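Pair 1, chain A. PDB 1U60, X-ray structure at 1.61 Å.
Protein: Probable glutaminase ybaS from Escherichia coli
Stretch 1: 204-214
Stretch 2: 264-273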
# COMPACT_ATOMS: atom_id res chain seq x y z
N GLU A 204 15.51 -19.10 7.14
CA GLU A 204 16.19 -17.84 7.35
C GLU A 204 15.38 -16.66 6.84
O GLU A 204 15.27 -15.65 7.51
CB GLU A 204 17.57 -17.90 6.73
CG GLU A 204 18.45 -18.83 7.57
CD GLU A 204 19.75 -19.28 6.90
OE1 GLU A 204 19.91 -19.15 5.64
OE2 GLU A 204 20.60 -19.84 7.66
N LEU A 205 14.76 -16.83 5.67
CA LEU A 205 13.87 -15.78 5.15
C LEU A 205 12.69 -15.53 6.06
O LEU A 205 12.35 -14.38 6.34
CB LEU A 205 13.45 -16.09 3.73
CG LEU A 205 12.54 -15.10 3.01
CD1 LEU A 205 13.21 -13.72 3.04
CD2 LEU A 205 12.25 -15.50 1.58
N ALA A 206 12.05 -16.60 6.52
CA ALA A 206 10.96 -16.49 7.47
C ALA A 206 11.39 -15.87 8.77
O ALA A 206 10.60 -15.19 9.41
CB ALA A 206 10.28 -17.85 7.71
N THR A 207 12.66 -16.07 9.16
CA THR A 207 13.19 -15.43 10.34
C THR A 207 13.30 -13.92 10.21
O THR A 207 12.99 -13.20 11.14
CB THR A 207 14.56 -16.04 10.66
OG1 THR A 207 14.44 -17.45 10.90
CG2 THR A 207 15.10 -15.44 11.93
N LEU A 208 13.76 -13.44 9.04
CA LEU A 208 13.73 -12.00 8.73
C LEU A 208 12.31 -11.49 8.96
O LEU A 208 12.13 -10.47 9.65
CB LEU A 208 14.16 -11.76 7.30
CG LEU A 208 13.88 -10.36 6.68
CD1 LEU A 208 14.49 -9.21 7.48
CD2 LEU A 208 14.33 -10.27 5.25
N GLY A 209 11.33 -12.21 8.44
CA GLY A 209 9.93 -11.84 8.67
C GLY A 209 9.51 -11.81 10.13
O GLY A 209 8.79 -10.91 10.55
N ALA A 210 9.96 -12.81 10.90
CA ALA A 210 9.61 -12.95 12.28
C ALA A 210 10.28 -11.86 13.13
O ALA A 210 9.70 -11.37 14.08
CB ALA A 210 9.97 -14.29 12.78
N THR A 211 11.46 -11.43 12.74
CA THR A 211 12.13 -10.34 13.43
C THR A 211 11.30 -9.07 13.27
O THR A 211 11.08 -8.33 14.24
CB THR A 211 13.55 -10.17 12.92
OG1 THR A 211 14.32 -11.37 13.20
CG2 THR A 211 14.20 -8.99 13.64
N LEU A 212 10.79 -8.84 12.06
CA LEU A 212 9.95 -7.69 11.83
C LEU A 212 8.62 -7.89 12.57
O LEU A 212 8.12 -6.96 13.23
CB LEU A 212 9.76 -7.51 10.34
CG LEU A 212 10.99 -7.20 9.49
CD1 LEU A 212 10.66 -7.25 7.97
CD2 LEU A 212 11.63 -5.84 9.88
N ALA A 213 8.03 -9.09 12.51
CA ALA A 213 6.75 -9.31 13.19
C ALA A 213 6.86 -9.07 14.72
O ALA A 213 5.90 -8.63 15.34
CB ALA A 213 6.21 -10.74 12.91
N ALA A 214 8.03 -9.40 15.30
CA ALA A 214 8.31 -9.26 16.72
C ALA A 214 8.72 -7.83 17.13
O ALA A 214 9.11 -7.59 18.28
CB ALA A 214 9.37 -10.24 17.14
N GLY A 264 13.82 -16.39 -6.07
CA GLY A 264 12.60 -17.18 -5.87
C GLY A 264 11.97 -17.10 -4.50
O GLY A 264 11.02 -17.80 -4.22
N GLY A 265 12.50 -16.25 -3.63
CA GLY A 265 11.96 -16.03 -2.31
C GLY A 265 10.79 -15.08 -2.27
O GLY A 265 10.72 -14.14 -3.07
N ILE A 266 9.84 -15.38 -1.40
CA ILE A 266 8.71 -14.53 -1.07
C ILE A 266 8.63 -14.48 0.43
O ILE A 266 8.61 -15.51 1.09
CB ILE A 266 7.37 -15.10 -1.65
CG1 ILE A 266 7.41 -15.18 -3.20
CG2 ILE A 266 6.15 -14.26 -1.21
CD1 ILE A 266 7.49 -13.89 -3.94
N LEU A 267 8.59 -13.26 0.95
CA LEU A 267 8.41 -13.03 2.40
C LEU A 267 7.11 -12.31 2.65
O LEU A 267 6.76 -11.36 1.93
CB LEU A 267 9.54 -12.15 2.86
CG LEU A 267 9.48 -11.57 4.30
CD1 LEU A 267 9.61 -12.70 5.32
CD2 LEU A 267 10.55 -10.51 4.45
N ALA A 268 6.42 -12.70 3.71
CA ALA A 268 5.36 -11.88 4.22
C ALA A 268 5.43 -11.76 5.74
O ALA A 268 5.90 -12.66 6.42
CB ALA A 268 4.05 -12.45 3.83
N VAL A 269 4.95 -10.64 6.27
CA VAL A 269 4.98 -10.41 7.71
C VAL A 269 3.56 -10.28 8.24
O VAL A 269 2.78 -9.50 7.73
CB VAL A 269 5.76 -9.11 8.02
CG1 VAL A 269 5.77 -8.86 9.53
CG2 VAL A 269 7.15 -9.24 7.44
N VAL A 270 3.25 -11.01 9.32
CA VAL A 270 2.03 -10.84 10.09
C VAL A 270 2.41 -10.04 11.35
O VAL A 270 3.02 -10.60 12.28
CB VAL A 270 1.35 -12.20 10.46
CG1 VAL A 270 -0.00 -11.95 11.11
CG2 VAL A 270 1.14 -13.05 9.21
N PRO A 271 2.14 -8.74 11.38
CA PRO A 271 2.62 -7.89 12.48
C PRO A 271 2.14 -8.46 13.82
O PRO A 271 0.94 -8.79 14.02
CB PRO A 271 1.97 -6.51 12.17
CG PRO A 271 1.70 -6.52 10.74
CD PRO A 271 1.36 -7.96 10.40
N GLY A 272 3.08 -8.59 14.74
CA GLY A 272 2.81 -9.16 16.05
C GLY A 272 2.77 -10.67 16.16
O GLY A 272 2.63 -11.20 17.28
N VAL A 273 2.89 -11.40 15.05
CA VAL A 273 2.54 -12.81 15.06
C VAL A 273 3.61 -13.72 14.47
O VAL A 273 4.10 -14.62 15.14
CB VAL A 273 1.19 -13.06 14.38
CG1 VAL A 273 0.81 -14.57 14.42
CG2 VAL A 273 0.09 -12.21 15.04

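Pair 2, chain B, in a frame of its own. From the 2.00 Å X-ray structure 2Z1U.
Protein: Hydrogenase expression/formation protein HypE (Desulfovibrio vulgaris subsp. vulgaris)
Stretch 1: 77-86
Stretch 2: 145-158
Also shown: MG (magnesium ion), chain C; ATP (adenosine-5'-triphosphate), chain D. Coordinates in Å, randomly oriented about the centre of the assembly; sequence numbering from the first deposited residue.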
# COMPACT_ATOMS: atom_id res chain seq x y z
N GLY B 77 -12.67 -0.99 -3.65
CA GLY B 77 -12.54 0.25 -2.84
C GLY B 77 -11.44 1.15 -3.40
O GLY B 77 -11.58 2.38 -3.44
N THR B 78 -10.35 0.53 -3.85
CA THR B 78 -9.19 1.28 -4.33
C THR B 78 -9.39 1.75 -5.79
O THR B 78 -9.04 2.89 -6.14
CB THR B 78 -7.90 0.48 -4.09
OG1 THR B 78 -7.63 0.48 -2.68
CG2 THR B 78 -6.72 1.09 -4.80
N VAL B 79 -9.96 0.87 -6.61
CA VAL B 79 -10.46 1.26 -7.94
C VAL B 79 -11.40 2.48 -7.78
O VAL B 79 -11.25 3.49 -8.49
CB VAL B 79 -11.19 0.07 -8.65
CG1 VAL B 79 -12.06 0.55 -9.84
CG2 VAL B 79 -10.19 -0.99 -9.13
N ASN B 80 -12.34 2.41 -6.82
CA ASN B 80 -13.26 3.51 -6.58
C ASN B 80 -12.58 4.81 -6.13
O ASN B 80 -12.89 5.87 -6.67
CB ASN B 80 -14.40 3.11 -5.59
CG ASN B 80 -15.31 2.05 -6.17
OD1 ASN B 80 -15.22 1.72 -7.36
ND2 ASN B 80 -16.14 1.44 -5.33
N ASP B 81 -11.67 4.74 -5.16
CA ASP B 81 -11.00 5.94 -4.68
C ASP B 81 -10.23 6.69 -5.78
O ASP B 81 -10.29 7.91 -5.88
CB ASP B 81 -10.08 5.62 -3.48
CG ASP B 81 -10.66 6.11 -2.16
OD1 ASP B 81 -10.06 5.89 -1.08
OD2 ASP B 81 -11.71 6.76 -2.20
N VAL B 82 -9.47 5.94 -6.58
CA VAL B 82 -8.80 6.53 -7.75
C VAL B 82 -9.81 7.22 -8.68
O VAL B 82 -9.57 8.34 -9.14
CB VAL B 82 -7.98 5.48 -8.51
CG1 VAL B 82 -7.49 6.04 -9.87
CG2 VAL B 82 -6.79 4.98 -7.66
N SER B 83 -10.94 6.55 -8.93
CA SER B 83 -12.04 7.10 -9.76
C SER B 83 -12.61 8.42 -9.26
O SER B 83 -13.03 9.26 -10.07
CB SER B 83 -13.18 6.08 -9.95
OG SER B 83 -12.73 4.90 -10.62
N MET B 84 -12.63 8.60 -7.93
CA MET B 84 -13.20 9.83 -7.34
C MET B 84 -12.49 11.11 -7.78
O MET B 84 -13.08 12.18 -7.72
CB MET B 84 -13.23 9.74 -5.80
CG MET B 84 -14.03 8.58 -5.22
SD MET B 84 -15.77 8.50 -5.72
CE MET B 84 -15.71 7.52 -7.24
N LEU B 85 -11.24 11.01 -8.20
CA LEU B 85 -10.53 12.16 -8.76
C LEU B 85 -10.72 12.28 -10.28
O LEU B 85 -9.93 12.94 -10.95
CB LEU B 85 -9.03 12.07 -8.44
CG LEU B 85 -8.42 13.34 -7.83
CD1 LEU B 85 -8.97 13.58 -6.42
CD2 LEU B 85 -6.89 13.24 -7.82
N GLY B 86 -11.78 11.67 -10.81
CA GLY B 86 -12.10 11.80 -12.23
C GLY B 86 -11.01 11.16 -13.07
O GLY B 86 -10.68 11.65 -14.15
N THR B 145 -4.16 -2.10 -0.64
CA THR B 145 -4.02 -1.91 -2.07
C THR B 145 -3.78 -0.45 -2.40
O THR B 145 -4.32 0.43 -1.74
CB THR B 145 -5.22 -2.45 -2.90
OG1 THR B 145 -6.44 -1.88 -2.44
CG2 THR B 145 -5.30 -4.00 -2.84
N THR B 146 -2.95 -0.20 -3.41
CA THR B 146 -2.71 1.16 -3.87
C THR B 146 -3.06 1.18 -5.36
O THR B 146 -2.72 0.26 -6.10
CB THR B 146 -1.24 1.57 -3.62
OG1 THR B 146 -0.96 1.42 -2.22
CG2 THR B 146 -0.94 3.00 -4.04
N GLY B 147 -3.74 2.24 -5.77
CA GLY B 147 -4.19 2.35 -7.13
C GLY B 147 -3.55 3.54 -7.80
O GLY B 147 -3.33 4.60 -7.18
N ILE B 148 -3.29 3.37 -9.09
CA ILE B 148 -2.81 4.46 -9.91
C ILE B 148 -3.65 4.55 -11.19
O ILE B 148 -3.90 3.54 -11.87
CB ILE B 148 -1.28 4.31 -10.21
CG1 ILE B 148 -0.71 5.59 -10.81
CG2 ILE B 148 -0.98 3.11 -11.10
CD1 ILE B 148 -0.14 6.51 -9.72
N GLY B 149 -4.05 5.77 -11.52
CA GLY B 149 -4.87 6.01 -12.69
C GLY B 149 -4.54 7.31 -13.42
O GLY B 149 -3.88 8.19 -12.88
N GLU B 150 -5.06 7.42 -14.64
CA GLU B 150 -4.85 8.59 -15.49
C GLU B 150 -6.03 9.56 -15.33
O GLU B 150 -7.19 9.19 -15.55
CB GLU B 150 -4.68 8.12 -16.94
CG GLU B 150 -3.44 7.22 -17.10
CD GLU B 150 -3.44 6.37 -18.37
OE1 GLU B 150 -4.46 5.70 -18.65
OE2 GLU B 150 -2.40 6.36 -19.07
N ILE B 151 -5.75 10.80 -14.93
CA ILE B 151 -6.82 11.79 -14.79
C ILE B 151 -7.41 12.13 -16.16
O ILE B 151 -6.66 12.32 -17.14
CB ILE B 151 -6.40 13.03 -13.97
CG1 ILE B 151 -6.22 12.63 -12.50
CG2 ILE B 151 -7.47 14.13 -14.05
CD1 ILE B 151 -5.41 13.58 -11.67
N LEU B 152 -8.74 12.15 -16.22
CA LEU B 152 -9.47 12.26 -17.49
C LEU B 152 -9.90 13.68 -17.85
O LEU B 152 -10.23 13.94 -19.01
CB LEU B 152 -10.70 11.34 -17.48
CG LEU B 152 -10.46 9.83 -17.33
CD1 LEU B 152 -11.77 9.13 -16.98
CD2 LEU B 152 -9.83 9.23 -18.59
N VAL B 153 -9.92 14.58 -16.87
CA VAL B 153 -10.45 15.93 -17.09
C VAL B 153 -9.71 17.00 -16.30
O VAL B 153 -9.15 16.71 -15.24
CB VAL B 153 -11.96 16.05 -16.73
CG1 VAL B 153 -12.83 15.44 -17.81
CG2 VAL B 153 -12.26 15.44 -15.35
N ASP B 154 -9.73 18.22 -16.82
CA ASP B 154 -9.24 19.39 -16.10
C ASP B 154 -10.23 20.55 -16.28
O ASP B 154 -10.52 20.93 -17.41
CB ASP B 154 -7.84 19.78 -16.58
CG ASP B 154 -7.09 20.65 -15.57
OD1 ASP B 154 -7.49 21.80 -15.35
OD2 ASP B 154 -6.09 20.17 -15.00
N PRO B 155 -10.76 21.09 -15.16
CA PRO B 155 -10.51 20.65 -13.78
C PRO B 155 -11.17 19.30 -13.44
O PRO B 155 -12.23 18.97 -13.99
CB PRO B 155 -11.11 21.77 -12.94
CG PRO B 155 -12.15 22.38 -13.79
CD PRO B 155 -11.67 22.25 -15.20
N ALA B 156 -10.54 18.56 -12.55
CA ALA B 156 -11.02 17.25 -12.11
C ALA B 156 -11.85 17.38 -10.83
O ALA B 156 -11.78 18.43 -10.17
CB ALA B 156 -9.84 16.32 -11.89
N PRO B 157 -12.67 16.36 -10.49
CA PRO B 157 -13.46 16.48 -9.26
C PRO B 157 -12.57 16.55 -8.01
O PRO B 157 -11.48 15.99 -7.99
CB PRO B 157 -14.34 15.22 -9.27
CG PRO B 157 -14.33 14.75 -10.70
CD PRO B 157 -12.94 15.08 -11.17
N SER B 158 -13.05 17.27 -7.00
CA SER B 158 -12.30 17.54 -5.78
C SER B 158 -13.26 17.94 -4.67
O SER B 158 -14.26 18.62 -4.92
CB SER B 158 -11.30 18.67 -6.04
OG SER B 158 -10.52 18.93 -4.88
MG MG C . -13.10 7.41 -0.62
PG ATP D . -12.01 5.10 3.87
O1G ATP D . -10.57 4.71 4.28
O2G ATP D . -12.89 5.32 5.06
O3G ATP D . -12.62 4.19 2.82
PB ATP D . -11.06 7.21 2.10
O1B ATP D . -9.94 6.17 1.86
O2B ATP D . -11.77 7.77 0.90
O3B ATP D . -12.04 6.56 3.20
PA ATP D . -9.61 8.38 4.24
O1A ATP D . -10.62 8.70 5.34
O2A ATP D . -8.90 7.08 4.47
O3A ATP D . -10.37 8.48 2.80
O5' ATP D . -8.59 9.56 4.02
C5' ATP D . -8.98 10.94 4.11
C4' ATP D . -7.79 11.77 3.68
O4' ATP D . -6.78 11.61 4.69
C3' ATP D . -7.18 11.28 2.37
O3' ATP D . -6.75 12.43 1.62
C2' ATP D . -5.95 10.46 2.80
O2' ATP D . -4.92 10.58 1.81
C1' ATP D . -5.55 11.12 4.13
N9 ATP D . -4.95 10.17 5.10
C8 ATP D . -5.58 9.25 5.84
N7 ATP D . -4.70 8.58 6.63
C5 ATP D . -3.48 9.08 6.33
C6 ATP D . -2.09 8.83 6.78
N6 ATP D . -1.86 7.86 7.69
N1 ATP D . -1.12 9.57 6.25
C2 ATP D . -1.32 10.53 5.32
N3 ATP D . -2.57 10.81 4.89
C4 ATP D . -3.65 10.13 5.36
O HOH W 1 -14.42 8.24 1.34

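The sharpest difference lies at one pair of matched positions, where the large residue and the glycine change places. In pair 1 the helix supplies the gap, A:Gly209, and the strand fills it with A:Leu267; in pair 2 the helix supplies the bulk, B:Val82, and the strand gives way with B:Gly147, which superposes on A:Leu267, while B:Val82 falls on A:Gly209.

The scaffold behind this exchange is common to both. A helix lies over a strand running roughly the same way, with axes 7.4 Å apart at closest approach and a crossing angle of -26° in pair 1, and 7.7 Å and -38° in pair 2. Fourteen central residues superpose at 0.9 Å. At this level each pair has one residue without a side chain, and the residue facing it fills the space.

The coordinates bear out both removals. In pair 1, A:Leu267 CD1 sits 3.5 Å from A:Gly209 CA and 3.4 Å from A:Leu205 O, directly against helix backbone; a CB on A:Gly209 would come within 2.7 Å of A:Leu267 CD1. In pair 2, B:Val82 CG2 lies 3.5 Å from B:Gly147 O, and a CB on B:Gly147 would meet B:Val82 CG2 at 2.8 Å and B:Thr78 CG2 at 2.9 Å. The next inward strand position repeats the pattern. A:Val269 matches B:Gly149, although their CA atoms are 2.0 Å apart after superposition. A:Val269 CG1 packs 3.9 Å from A:Ala213 CB, whereas B:Gly149 leaves room for B:Val82, whose CG1 stands 3.8 Å from B:Gly149 N.

One turn earlier in the helix, A:Leu205 and B:Thr78 match closely, and both point toward the strand. The leucine makes an apolar contact, its CD1 4.0 Å from A:Leu267 CB, and places CD2 3.9 Å from A:Gly265 CA. The threonine works in two chemistries: its CG2 packs 3.3 Å from B:Gly147 N, while B:Thr78 OG1 and B:Thr145 OG1 are hydrogen-bonded at 2.7 Å. B:Thr145 corresponds to A:Gly265, so a polar pair in pair 2 occupies the place of a leucine over a glycine in pair 1.

A:Leu208 and B:Asp81 also match. A:Leu208, whose CA-to-CB bond points sideways, brings its CD2 to 3.9 Å from A:Leu267 CD2; the aspartate makes no contact with the strand and binds magnesium instead, OD2 to MG at 2.2 Å, beside the ATP.

Both ends are tied by a backbone hydrogen bond from matched strand-side donors, A:Gly272 and B:Leu152. A:Gly272 N donates to A:Ala213 O at 2.9 Å, and B:Leu152 N donates to B:Gly86 O, also at 2.9 Å. The acceptors differ in position, since B:Gly86 superposes on A:Ala214. Beyond this, pair 2 packs B:Pro157 CD 3.5 Å from B:Gly86 CA, a place where a CB would clash.

In these two pairs a glycine faces a larger residue at the closely packed level, and the glycine is on the helix in one and on the strand in the other.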